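Local coordinates for protein DNA polymerase III subunit beta (Pseudomonas aeruginosa, PDB 4TSZ) that tethers DNA polymerases and other proteins to DNA as a sliding clamp, giving replication its processivity, at residues V34-E39 with L43-T48; G254-V259 with G315-G320; R339-D344 with L350-D355. All coordinates share one frame; numbering follows the deposited sequence.

From the N terminus the chain first closes contact 1, a beta hairpin in the N-terminal domain whose two strands are joined by a tight turn of two residues. It is complete long before contact 2 opens, and lies on the opposite side of the chain's centre. Contact 2 spans 55 residues of the C-terminal domain, bringing 254-259 up to 315-320 and so joining the edges of two sheets. Contact 3, again a hairpin, follows in series, with nothing nested or crossed. Contacts 2 and 3 nevertheless touch, their centres about 9 Å apart, because strands 256-261 and 337-342 are neighbours in one sheet; contacts 1 and 3 have centres about 49 Å apart.

Contact 1 (V34-E39 with L43-T48)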
ATOM      1  N   VAL E  34      20.210  -7.372  14.892  1.00 39.11           N
ATOM      2  CA  VAL E  34      19.909  -6.621  16.093  1.00 38.26           C
ATOM      3  C   VAL E  34      20.943  -7.042  17.144  1.00 41.18           C
ATOM      4  O   VAL E  34      21.180  -8.240  17.326  1.00 40.32           O
ATOM      5  CB  VAL E  34      18.428  -6.753  16.594  1.00 41.33           C
ATOM      6  CG1 VAL E  34      18.002  -8.204  16.780  1.00 40.76           C
ATOM      7  CG2 VAL E  34      18.207  -5.970  17.881  1.00 41.43           C
ATOM      8  N   LEU E  35      21.582  -6.065  17.803  1.00 37.63           N
ATOM      9  CA  LEU E  35      22.522  -6.350  18.882  1.00 37.39           C
ATOM     10  C   LEU E  35      21.697  -6.543  20.168  1.00 43.49           C
ATOM     11  O   LEU E  35      20.926  -5.660  20.541  1.00 44.62           O
ATOM     12  CB  LEU E  35      23.549  -5.210  19.052  1.00 36.83           C
ATOM     13  CG  LEU E  35      24.429  -5.240  20.329  1.00 39.71           C
ATOM     14  CD1 LEU E  35      25.405  -6.412  20.319  1.00 39.33           C
ATOM     15  CD2 LEU E  35      25.161  -3.919  20.530  1.00 37.33           C
ATOM     16  N   LEU E  36      21.848  -7.707  20.815  1.00 39.79           N
ATOM     17  CA  LEU E  36      21.177  -8.067  22.069  1.00 39.90           C
ATOM     18  C   LEU E  36      22.233  -8.037  23.167  1.00 43.03           C
ATOM     19  O   LEU E  36      23.254  -8.704  23.041  1.00 42.37           O
ATOM     20  CB  LEU E  36      20.588  -9.492  21.953  1.00 40.14           C
ATOM     21  CG  LEU E  36      19.108  -9.700  21.585  1.00 45.01           C
ATOM     22  CD1 LEU E  36      18.522  -8.575  20.710  1.00 44.54           C
ATOM     23  CD2 LEU E  36      18.901 -11.067  20.962  1.00 45.19           C
ATOM     24  N   VAL E  37      22.015  -7.232  24.219  1.00 39.27           N
ATOM     25  CA  VAL E  37      22.950  -7.131  25.343  1.00 40.01           C
ATOM     26  C   VAL E  37      22.177  -7.317  26.650  1.00 46.01           C
ATOM     27  O   VAL E  37      21.254  -6.545  26.937  1.00 44.84           O
ATOM     28  CB  VAL E  37      23.784  -5.809  25.359  1.00 43.62           C
ATOM     29  CG1 VAL E  37      24.665  -5.716  26.608  1.00 44.53           C
ATOM     30  CG2 VAL E  37      24.636  -5.657  24.104  1.00 42.65           C
ATOM     31  N   VAL E  38      22.564  -8.336  27.439  1.00 44.35           N
ATOM     32  CA  VAL E  38      21.998  -8.578  28.761  1.00 45.59           C
ATOM     33  C   VAL E  38      23.071  -8.154  29.783  1.00 52.56           C
ATOM     34  O   VAL E  38      24.160  -8.723  29.807  1.00 51.90           O
ATOM     35  CB  VAL E  38      21.479 -10.031  28.989  1.00 49.25           C
ATOM     36  CG1 VAL E  38      21.084 -10.267  30.450  1.00 50.27           C
ATOM     37  CG2 VAL E  38      20.307 -10.343  28.065  1.00 47.81           C
ATOM     38  N   GLU E  39      22.772  -7.114  30.568  1.00 51.00           N
ATOM     39  CA  GLU E  39      23.638  -6.609  31.623  1.00 53.90           C
ATOM     40  C   GLU E  39      22.743  -6.488  32.854  1.00 58.16           C
ATOM     41  O   GLU E  39      21.798  -5.690  32.857  1.00 57.74           O
ATOM     42  CB  GLU E  39      24.283  -5.268  31.226  1.00 55.92           C
ATOM     43  CG  GLU E  39      25.319  -4.764  32.226  1.00 70.91           C
ATOM     44  CD  GLU E  39      26.083  -3.523  31.805  1.00 92.36           C
ATOM     45  OE1 GLU E  39      26.713  -3.552  30.723  1.00 88.58           O
ATOM     46  OE2 GLU E  39      26.084  -2.533  32.573  1.00 86.67           O
ATOM     47  N   LEU E  43      17.825  -5.818  29.348  1.00 49.05           N
ATOM     48  CA  LEU E  43      18.049  -6.216  27.971  1.00 47.34           C
ATOM     49  C   LEU E  43      18.050  -4.940  27.121  1.00 50.88           C
ATOM     50  O   LEU E  43      17.121  -4.134  27.206  1.00 50.44           O
ATOM     51  CB  LEU E  43      16.975  -7.210  27.461  1.00 46.74           C
ATOM     52  CG  LEU E  43      16.993  -7.535  25.947  1.00 50.12           C
ATOM     53  CD1 LEU E  43      18.211  -8.393  25.556  1.00 49.88           C
ATOM     54  CD2 LEU E  43      15.702  -8.210  25.517  1.00 51.65           C
ATOM     55  N   SER E  44      19.098  -4.766  26.310  1.00 47.49           N
ATOM     56  CA  SER E  44      19.209  -3.651  25.374  1.00 46.50           C
ATOM     57  C   SER E  44      19.188  -4.231  23.978  1.00 51.05           C
ATOM     58  O   SER E  44      19.813  -5.269  23.732  1.00 51.23           O
ATOM     59  CB  SER E  44      20.491  -2.856  25.606  1.00 48.92           C
ATOM     60  OG  SER E  44      20.442  -2.180  26.853  1.00 58.69           O
ATOM     61  N   LEU E  45      18.443  -3.588  23.071  1.00 47.61           N
ATOM     62  CA  LEU E  45      18.312  -4.008  21.671  1.00 46.23           C
ATOM     63  C   LEU E  45      18.783  -2.853  20.807  1.00 48.66           C
ATOM     64  O   LEU E  45      18.266  -1.746  20.943  1.00 48.62           O
ATOM     65  CB  LEU E  45      16.850  -4.402  21.313  1.00 46.31           C
ATOM     66  CG  LEU E  45      16.219  -5.568  22.090  1.00 52.26           C
ATOM     67  CD1 LEU E  45      15.485  -5.073  23.326  1.00 54.34           C
ATOM     68  CD2 LEU E  45      15.244  -6.326  21.216  1.00 55.92           C
ATOM     69  N   THR E  46      19.781  -3.093  19.949  1.00 44.77           N
ATOM     70  CA  THR E  46      20.325  -2.049  19.087  1.00 44.28           C
ATOM     71  C   THR E  46      20.246  -2.403  17.601  1.00 48.30           C
ATOM     72  O   THR E  46      20.621  -3.504  17.202  1.00 47.57           O
ATOM     73  CB  THR E  46      21.749  -1.664  19.534  1.00 49.48           C
ATOM     74  OG1 THR E  46      21.742  -1.343  20.929  1.00 49.75           O
ATOM     75  CG2 THR E  46      22.329  -0.497  18.733  1.00 46.05           C
ATOM     76  N   GLY E  47      19.787  -1.436  16.808  1.00 45.18           N
ATOM     77  CA  GLY E  47      19.710  -1.504  15.352  1.00 43.66           C
ATOM     78  C   GLY E  47      20.383  -0.282  14.763  1.00 48.19           C
ATOM     79  O   GLY E  47      20.296   0.803  15.342  1.00 49.19           O
ATOM     80  N   THR E  48      21.078  -0.447  13.625  1.00 44.37           N
ATOM     81  CA  THR E  48      21.794   0.636  12.945  1.00 43.74           C
ATOM     82  C   THR E  48      21.889   0.430  11.435  1.00 47.95           C
ATOM     83  O   THR E  48      21.826  -0.707  10.954  1.00 48.42           O
ATOM     84  CB  THR E  48      23.192   0.876  13.589  1.00 49.74           C
ATOM     85  OG1 THR E  48      23.708   2.119  13.117  1.00 52.29           O
ATOM     86  CG2 THR E  48      24.202  -0.243  13.295  1.00 47.00           C
TER
HETATM   87  O   HOH W   1      21.965  -3.702  22.616  1.00 37.45           O
HETATM   88  O   HOH W   2      21.455  -4.265  28.657  1.00 45.72           O
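Leu-35 and Val-37 pair with Thr-46 and Ser-44 as the hydrogen-bonded sites of an antiparallel hairpin, whose segment axes approach to 4.6 Å, their directions 159° apart. Each site closes a two-bond ring: Leu-35 N reaches Thr-46 O at 2.8 Å while Thr-46 N returns to Leu-35 O, and Val-37 N and O do the same with Ser-44, Ser-44 N lying 2.9 Å from Val-37 O.

One face, carrying Leu-36, Val-38, Leu-43 and Leu-45, is wholly aliphatic, as suits a surface turned to the domain interior. Leu-36 and Leu-45 run side by side, with CD1 of Leu-36 4.0 Å from CD2 of Leu-45. Val-38 and Leu-43 meet at a slant, CG2 of Val-38 touching CD1 of Leu-43 at 3.8 Å. With chi1 of Val-38 at 172°, CG1 stands anti to the backbone N and CG2 anti to the carbonyl carbon, which puts CG2 against the leucine.

The other face mixes branched and hydroxyl side chains and admits water. One water donates to Leu-35 O and sits 2.9 Å from Thr-46 OG1; a second donates to Val-37 O and is hydrogen-bonded to Ser-44 OG. Each therefore links a backbone carbonyl to the hydroxyl across the pair, giving that carbonyl oxygen a second donor besides the strand N-H. On the same face CB of Leu-35 packs on CB of Thr-46 at 4.0 Å.

Strand 67-72 bonds to the outer side of 34-39, and strand 52-59 to that of 43-48. Helix 8-19 covers the aliphatic face, Leu-11 touching both Leu-43 and Leu-45, while Phe-117 from a loop packs on Leu-35 and Thr-46.

Contact 2 (G254-V259 with G315-G320); sequences GDKLVV and GNLEIG
A classic beta bulge, in which Asp-255 and Lys-256 both face Leu-342, opens the edge strand 256-261 of one C-terminal-domain sheet, and from it Lys-256 reaches over to the start of strand 317-322, the edge of another. The segments are well separated, their nearest CA atoms, of Lys-256 and Gly-315, being 8.0 Å apart, so a long side chain is needed to span the gap. Lysine suits the task: its methylenes serve as an apolar arm and its amine as a polar end. The arm crosses Leu-317 at a slant, CD of Lys-256 lying 4.1 Å from CD2 of Leu-317, a buried leucine that also packs on Leu-342. Farther along, CE of Lys-256 passes the carbonyls of Gly-315 and Asn-316, 3.8 Å from Gly-315 O, which accepts a hydrogen bond from Tyr-312 OH. The lysine is extended as far as chi4, whose torsion of 68° turns NZ toward the carboxylate of Asp-255. There NZ is hydrogen-bonded to Ser-343 O and forms a salt bridge with Asp-255, its 3.1 Å bond to OD2 of Asp-255 using that oxygen's syn lone pair.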
ATOM      1  N   GLY E 254       6.856  42.116   0.656  1.00 68.97           N
ATOM      2  CA  GLY E 254       5.589  41.654   0.080  1.00 67.29           C
ATOM      3  C   GLY E 254       4.420  42.609   0.256  1.00 71.09           C
ATOM      4  O   GLY E 254       3.905  42.773   1.367  1.00 70.60           O
ATOM      5  N   ASP E 255       4.019  43.265  -0.843  1.00 67.46           N
ATOM      6  CA  ASP E 255       2.958  44.277  -0.862  1.00 68.63           C
ATOM      7  C   ASP E 255       1.540  43.748  -1.119  1.00 71.58           C
ATOM      8  O   ASP E 255       0.570  44.465  -0.874  1.00 73.84           O
ATOM      9  CB  ASP E 255       3.308  45.378  -1.881  1.00 71.95           C
ATOM     10  CG  ASP E 255       3.369  44.893  -3.318  1.00 81.65           C
ATOM     11  OD1 ASP E 255       4.353  44.198  -3.669  1.00 82.00           O
ATOM     12  OD2 ASP E 255       2.436  45.211  -4.095  1.00 84.42           O
ATOM     13  N   LYS E 256       1.416  42.520  -1.628  1.00 65.04           N
ATOM     14  CA  LYS E 256       0.118  41.949  -1.961  1.00 62.87           C
ATOM     15  C   LYS E 256      -0.300  40.886  -0.946  1.00 63.68           C
ATOM     16  O   LYS E 256       0.231  39.770  -0.957  1.00 60.54           O
ATOM     17  CB  LYS E 256       0.125  41.421  -3.408  1.00 64.17           C
ATOM     18  CG  LYS E 256       0.435  42.508  -4.439  1.00 66.74           C
ATOM     19  CD  LYS E 256       0.566  41.963  -5.857  1.00 69.15           C
ATOM     20  CE  LYS E 256       0.739  43.059  -6.887  1.00 67.66           C
ATOM     21  NZ  LYS E 256       2.045  43.762  -6.758  1.00 72.83           N
ATOM     22  N   LEU E 257      -1.216  41.253  -0.033  1.00 61.13           N
ATOM     23  CA  LEU E 257      -1.714  40.326   0.982  1.00 60.48           C
ATOM     24  C   LEU E 257      -3.018  39.675   0.541  1.00 61.71           C
ATOM     25  O   LEU E 257      -4.020  40.347   0.304  1.00 61.01           O
ATOM     26  CB  LEU E 257      -1.817  40.957   2.391  1.00 62.35           C
ATOM     27  CG  LEU E 257      -2.505  40.115   3.512  1.00 67.15           C
ATOM     28  CD1 LEU E 257      -1.775  38.779   3.798  1.00 65.43           C
ATOM     29  CD2 LEU E 257      -2.625  40.915   4.789  1.00 71.33           C
ATOM     30  N   VAL E 258      -2.974  38.350   0.416  1.00 57.14           N
ATOM     31  CA  VAL E 258      -4.104  37.536  -0.006  1.00 55.85           C
ATOM     32  C   VAL E 258      -4.498  36.641   1.159  1.00 57.81           C
ATOM     33  O   VAL E 258      -3.650  35.970   1.745  1.00 58.53           O
ATOM     34  CB  VAL E 258      -3.777  36.716  -1.290  1.00 58.47           C
ATOM     35  CG1 VAL E 258      -4.997  35.951  -1.799  1.00 58.10           C
ATOM     36  CG2 VAL E 258      -3.224  37.613  -2.392  1.00 58.66           C
ATOM     37  N   VAL E 259      -5.777  36.668   1.512  1.00 52.17           N
ATOM     38  CA  VAL E 259      -6.348  35.806   2.538  1.00 50.38           C
ATOM     39  C   VAL E 259      -7.383  34.950   1.809  1.00 51.48           C
ATOM     40  O   VAL E 259      -8.314  35.483   1.197  1.00 49.96           O
ATOM     41  CB  VAL E 259      -6.941  36.544   3.765  1.00 54.77           C
ATOM     42  CG1 VAL E 259      -7.498  35.545   4.780  1.00 54.04           C
ATOM     43  CG2 VAL E 259      -5.905  37.457   4.423  1.00 55.28           C
ATOM     44  N   GLY E 315      -3.374  45.897  -6.818  1.00 67.65           N
ATOM     45  CA  GLY E 315      -3.056  45.746  -8.231  1.00 67.66           C
ATOM     46  C   GLY E 315      -3.048  44.300  -8.691  1.00 70.59           C
ATOM     47  O   GLY E 315      -2.878  43.374  -7.887  1.00 68.08           O
ATOM     48  N   ASN E 316      -3.240  44.109 -10.000  1.00 67.23           N
ATOM     49  CA  ASN E 316      -3.257  42.795 -10.617  1.00 65.23           C
ATOM     50  C   ASN E 316      -1.883  42.133 -10.613  1.00 67.10           C
ATOM     51  O   ASN E 316      -0.853  42.813 -10.586  1.00 67.98           O
ATOM     52  CB  ASN E 316      -3.821  42.869 -12.037  1.00 65.98           C
ATOM     53  CG  ASN E 316      -5.297  43.185 -12.109  1.00 83.79           C
ATOM     54  OD1 ASN E 316      -5.981  43.398 -11.095  1.00 80.72           O
ATOM     55  ND2 ASN E 316      -5.828  43.204 -13.323  1.00 71.56           N
ATOM     56  N   LEU E 317      -1.879  40.798 -10.606  1.00 60.33           N
ATOM     57  CA  LEU E 317      -0.668  39.999 -10.645  1.00 58.13           C
ATOM     58  C   LEU E 317      -0.894  38.702 -11.408  1.00 59.83           C
ATOM     59  O   LEU E 317      -1.819  37.950 -11.100  1.00 58.03           O
ATOM     60  CB  LEU E 317      -0.113  39.725  -9.230  1.00 57.31           C
ATOM     61  CG  LEU E 317       1.079  38.754  -9.108  1.00 60.35           C
ATOM     62  CD1 LEU E 317       2.346  39.322  -9.743  1.00 60.83           C
ATOM     63  CD2 LEU E 317       1.334  38.377  -7.658  1.00 62.34           C
ATOM     64  N   GLU E 318      -0.046  38.463 -12.418  1.00 55.99           N
ATOM     65  CA  GLU E 318      -0.020  37.227 -13.183  1.00 54.53           C
ATOM     66  C   GLU E 318       1.287  36.545 -12.772  1.00 54.96           C
ATOM     67  O   GLU E 318       2.354  37.132 -12.930  1.00 55.51           O
ATOM     68  CB  GLU E 318      -0.084  37.478 -14.697  1.00 56.79           C
ATOM     69  CG  GLU E 318      -0.201  36.185 -15.487  1.00 64.86           C
ATOM     70  CD  GLU E 318      -0.277  36.343 -16.991  1.00 80.05           C
ATOM     71  OE1 GLU E 318       0.759  36.676 -17.609  1.00 79.05           O
ATOM     72  OE2 GLU E 318      -1.363  36.088 -17.557  1.00 68.10           O
ATOM     73  N   ILE E 319       1.196  35.338 -12.192  1.00 48.29           N
ATOM     74  CA  ILE E 319       2.360  34.612 -11.681  1.00 45.26           C
ATOM     75  C   ILE E 319       2.247  33.094 -11.902  1.00 47.08           C
ATOM     76  O   ILE E 319       1.155  32.535 -11.806  1.00 44.80           O
ATOM     77  CB  ILE E 319       2.646  35.027 -10.194  1.00 47.24           C
ATOM     78  CG1 ILE E 319       4.018  34.506  -9.673  1.00 46.49           C
ATOM     79  CG2 ILE E 319       1.468  34.719  -9.240  1.00 44.81           C
ATOM     80  CD1 ILE E 319       4.561  35.225  -8.426  1.00 49.20           C
ATOM     81  N   GLY E 320       3.376  32.468 -12.242  1.00 43.06           N
ATOM     82  CA  GLY E 320       3.457  31.031 -12.472  1.00 41.68           C
ATOM     83  C   GLY E 320       4.039  30.295 -11.287  1.00 43.27           C
ATOM     84  O   GLY E 320       4.956  30.794 -10.638  1.00 42.69           O
TER

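Contact 3 (R339-D344 with L350-D355)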
ATOM      1  N   ARG E 339      -2.717  32.768   4.520  1.00 48.01           N
ATOM      2  CA  ARG E 339      -2.197  34.051   4.060  1.00 48.60           C
ATOM      3  C   ARG E 339      -1.102  33.830   3.026  1.00 50.76           C
ATOM      4  O   ARG E 339      -0.162  33.072   3.270  1.00 48.45           O
ATOM      5  CB  ARG E 339      -1.641  34.881   5.228  1.00 48.24           C
ATOM      6  CG  ARG E 339      -2.688  35.500   6.130  1.00 55.78           C
ATOM      7  CD  ARG E 339      -2.027  36.359   7.205  1.00 60.85           C
ATOM      8  NE  ARG E 339      -1.351  35.555   8.232  1.00 61.27           N
ATOM      9  CZ  ARG E 339      -0.198  35.882   8.812  1.00 74.78           C
ATOM     10  NH1 ARG E 339       0.440  36.993   8.460  1.00 65.32           N
ATOM     11  NH2 ARG E 339       0.332  35.094   9.740  1.00 57.06           N
ATOM     12  N   PHE E 340      -1.236  34.489   1.872  1.00 48.01           N
ATOM     13  CA  PHE E 340      -0.249  34.497   0.792  1.00 47.42           C
ATOM     14  C   PHE E 340       0.223  35.942   0.697  1.00 53.99           C
ATOM     15  O   PHE E 340      -0.600  36.864   0.658  1.00 55.00           O
ATOM     16  CB  PHE E 340      -0.864  34.047  -0.542  1.00 48.79           C
ATOM     17  CG  PHE E 340      -0.943  32.552  -0.736  1.00 49.04           C
ATOM     18  CD1 PHE E 340      -1.926  31.800  -0.102  1.00 52.03           C
ATOM     19  CD2 PHE E 340      -0.047  31.896  -1.567  1.00 50.18           C
ATOM     20  CE1 PHE E 340      -1.995  30.414  -0.282  1.00 51.56           C
ATOM     21  CE2 PHE E 340      -0.135  30.516  -1.769  1.00 52.09           C
ATOM     22  CZ  PHE E 340      -1.100  29.782  -1.117  1.00 49.67           C
ATOM     23  N   ILE E 341       1.537  36.148   0.754  1.00 50.48           N
ATOM     24  CA  ILE E 341       2.136  37.475   0.655  1.00 51.32           C
ATOM     25  C   ILE E 341       3.007  37.460  -0.597  1.00 54.70           C
ATOM     26  O   ILE E 341       3.981  36.713  -0.677  1.00 51.66           O
ATOM     27  CB  ILE E 341       2.862  37.928   1.953  1.00 55.21           C
ATOM     28  CG1 ILE E 341       1.888  37.909   3.168  1.00 55.60           C
ATOM     29  CG2 ILE E 341       3.472  39.330   1.773  1.00 58.06           C
ATOM     30  CD1 ILE E 341       2.538  37.782   4.576  1.00 62.53           C
ATOM     31  N   LEU E 342       2.581  38.220  -1.606  1.00 54.00           N
ATOM     32  CA  LEU E 342       3.239  38.272  -2.905  1.00 54.37           C
ATOM     33  C   LEU E 342       3.706  39.689  -3.227  1.00 60.24           C
ATOM     34  O   LEU E 342       3.364  40.637  -2.512  1.00 60.23           O
ATOM     35  CB  LEU E 342       2.260  37.779  -3.993  1.00 54.04           C
ATOM     36  CG  LEU E 342       1.679  36.379  -3.792  1.00 57.39           C
ATOM     37  CD1 LEU E 342       0.197  36.367  -4.053  1.00 57.14           C
ATOM     38  CD2 LEU E 342       2.397  35.355  -4.656  1.00 58.23           C
ATOM     39  N   SER E 343       4.505  39.819  -4.294  1.00 58.12           N
ATOM     40  CA  SER E 343       4.997  41.094  -4.784  1.00 60.17           C
ATOM     41  C   SER E 343       4.869  41.120  -6.310  1.00 65.12           C
ATOM     42  O   SER E 343       3.827  41.548  -6.803  1.00 65.63           O
ATOM     43  CB  SER E 343       6.411  41.385  -4.278  1.00 63.52           C
ATOM     44  OG  SER E 343       7.334  40.390  -4.683  1.00 70.88           O
ATOM     45  N   ASP E 344       5.869  40.613  -7.051  1.00 61.96           N
ATOM     46  CA  ASP E 344       5.847  40.574  -8.519  1.00 62.27           C
ATOM     47  C   ASP E 344       5.951  39.143  -9.071  1.00 64.20           C
ATOM     48  O   ASP E 344       6.155  38.199  -8.300  1.00 61.97           O
ATOM     49  CB  ASP E 344       6.932  41.501  -9.111  1.00 65.76           C
ATOM     50  CG  ASP E 344       8.336  41.240  -8.608  1.00 73.69           C
ATOM     51  OD1 ASP E 344       8.906  40.190  -8.965  1.00 72.22           O
ATOM     52  OD2 ASP E 344       8.885  42.111  -7.899  1.00 83.56           O
ATOM     53  N   LEU E 350       5.202  34.167  -0.038  1.00 45.75           N
ATOM     54  CA  LEU E 350       5.399  33.898   1.380  1.00 45.26           C
ATOM     55  C   LEU E 350       4.051  33.419   1.894  1.00 49.24           C
ATOM     56  O   LEU E 350       3.022  34.039   1.608  1.00 48.68           O
ATOM     57  CB  LEU E 350       5.881  35.138   2.146  1.00 46.53           C
ATOM     58  CG  LEU E 350       6.049  35.028   3.687  1.00 51.61           C
ATOM     59  CD1 LEU E 350       7.090  33.958   4.099  1.00 50.24           C
ATOM     60  CD2 LEU E 350       6.418  36.383   4.292  1.00 54.46           C
ATOM     61  N   VAL E 351       4.048  32.270   2.580  1.00 44.72           N
ATOM     62  CA  VAL E 351       2.812  31.668   3.070  1.00 43.37           C
ATOM     63  C   VAL E 351       2.867  31.454   4.585  1.00 46.55           C
ATOM     64  O   VAL E 351       3.883  31.003   5.116  1.00 44.77           O
ATOM     65  CB  VAL E 351       2.429  30.373   2.289  1.00 45.34           C
ATOM     66  CG1 VAL E 351       0.995  29.945   2.596  1.00 44.54           C
ATOM     67  CG2 VAL E 351       2.600  30.556   0.780  1.00 45.10           C
ATOM     68  N   HIS E 352       1.765  31.791   5.268  1.00 44.09           N
ATOM     69  CA  HIS E 352       1.612  31.637   6.708  1.00 44.22           C
ATOM     70  C   HIS E 352       0.232  31.107   7.033  1.00 47.23           C
ATOM     71  O   HIS E 352      -0.691  31.227   6.224  1.00 46.26           O
ATOM     72  CB  HIS E 352       1.717  33.008   7.413  1.00 46.63           C
ATOM     73  CG  HIS E 352       3.041  33.692   7.345  1.00 50.46           C
ATOM     74  ND1 HIS E 352       4.184  33.118   7.874  1.00 51.64           N
ATOM     75  CD2 HIS E 352       3.337  34.936   6.906  1.00 53.44           C
ATOM     76  CE1 HIS E 352       5.147  34.005   7.689  1.00 52.07           C
ATOM     77  NE2 HIS E 352       4.683  35.117   7.116  1.00 53.57           N
ATOM     78  N   GLU E 353       0.065  30.634   8.281  1.00 45.32           N
ATOM     79  CA  GLU E 353      -1.234  30.284   8.843  1.00 45.99           C
ATOM     80  C   GLU E 353      -1.943  31.627   9.084  1.00 52.17           C
ATOM     81  O   GLU E 353      -1.284  32.672   9.094  1.00 51.56           O
ATOM     82  CB  GLU E 353      -1.079  29.521  10.165  1.00 47.21           C
ATOM     83  CG  GLU E 353      -0.546  28.112   9.993  1.00 48.47           C
ATOM     84  CD  GLU E 353      -0.698  27.186  11.186  1.00 66.30           C
ATOM     85  OE1 GLU E 353      -0.591  27.657  12.342  1.00 70.89           O
ATOM     86  OE2 GLU E 353      -0.895  25.972  10.959  1.00 57.38           O
ATOM     87  N   ALA E 354      -3.275  31.608   9.245  1.00 52.12           N
ATOM     88  CA  ALA E 354      -4.075  32.815   9.421  1.00 54.25           C
ATOM     89  C   ALA E 354      -3.744  33.664  10.635  1.00 60.85           C
ATOM     90  O   ALA E 354      -3.732  34.892  10.520  1.00 61.22           O
ATOM     91  CB  ALA E 354      -5.558  32.465   9.434  1.00 55.41           C
ATOM     92  N   ASP E 355      -3.506  33.025  11.799  1.00 58.96           N
ATOM     93  CA  ASP E 355      -3.359  33.721  13.085  1.00 60.97           C
ATOM     94  C   ASP E 355      -1.961  33.854  13.697  1.00 63.85           C
ATOM     95  O   ASP E 355      -1.841  34.412  14.790  1.00 63.66           O
ATOM     96  CB  ASP E 355      -4.352  33.128  14.111  1.00 63.71           C
ATOM     97  CG  ASP E 355      -4.138  31.651  14.455  1.00 74.48           C
ATOM     98  OD1 ASP E 355      -3.277  30.994  13.803  1.00 71.88           O
ATOM     99  OD2 ASP E 355      -4.837  31.148  15.362  1.00 85.19           O
TER
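Arg-339 takes hold of the backbone carbonyl of Glu-353 with two nitrogens at once, NE and NH2 each lying 3.0 Å from Glu-353 O. The grip is side-on but not ideal: the oxygen sits 17° out of the guanidinium plane and both N-H bonds are bent, near 140°. A bend at chi3 (-73°) turns the guanidinium back over the neighbouring strand to make this possible. NH2 also forms a salt bridge with Asp-357, so carbonyl and carboxylate together hold the rotation of the group, and the carboxylate probably offsets its charge. Arginine suits the site because it can serve several acceptors where the strand ends.

CB of His-352 lies over one face of the guanidinium, toward its rim, 3.4 Å from NH2 of Arg-339; the imidazole is not stacked on it. His-352 ND1 is held by Ser-359 O.

The two strands form an antiparallel beta hairpin within the C-terminal domain. Arg-339 with His-352 and Ile-341 with Leu-350 are its hydrogen-bonded pairs, Ile-341 N lying 2.7 Å from Leu-350 O. Ile-341 and Leu-350 run alongside each other on the face of Arg-339, while CD1 of Ile-341 meets the edge of the His-352 ring at CD2, 3.8 Å away.

On the buried face Phe-340 and Val-351 form the intervening non-hydrogen-bonded pair. CG2 of Val-351 stands over the face of the Phe-340 ring, displaced toward its rim near CE2 and CD2, in a CH-pi contact 4.0 Å from the centroid. The flat ring accepts a methyl on its face, and Val-258 of strand 256-261 also packs on Phe-340.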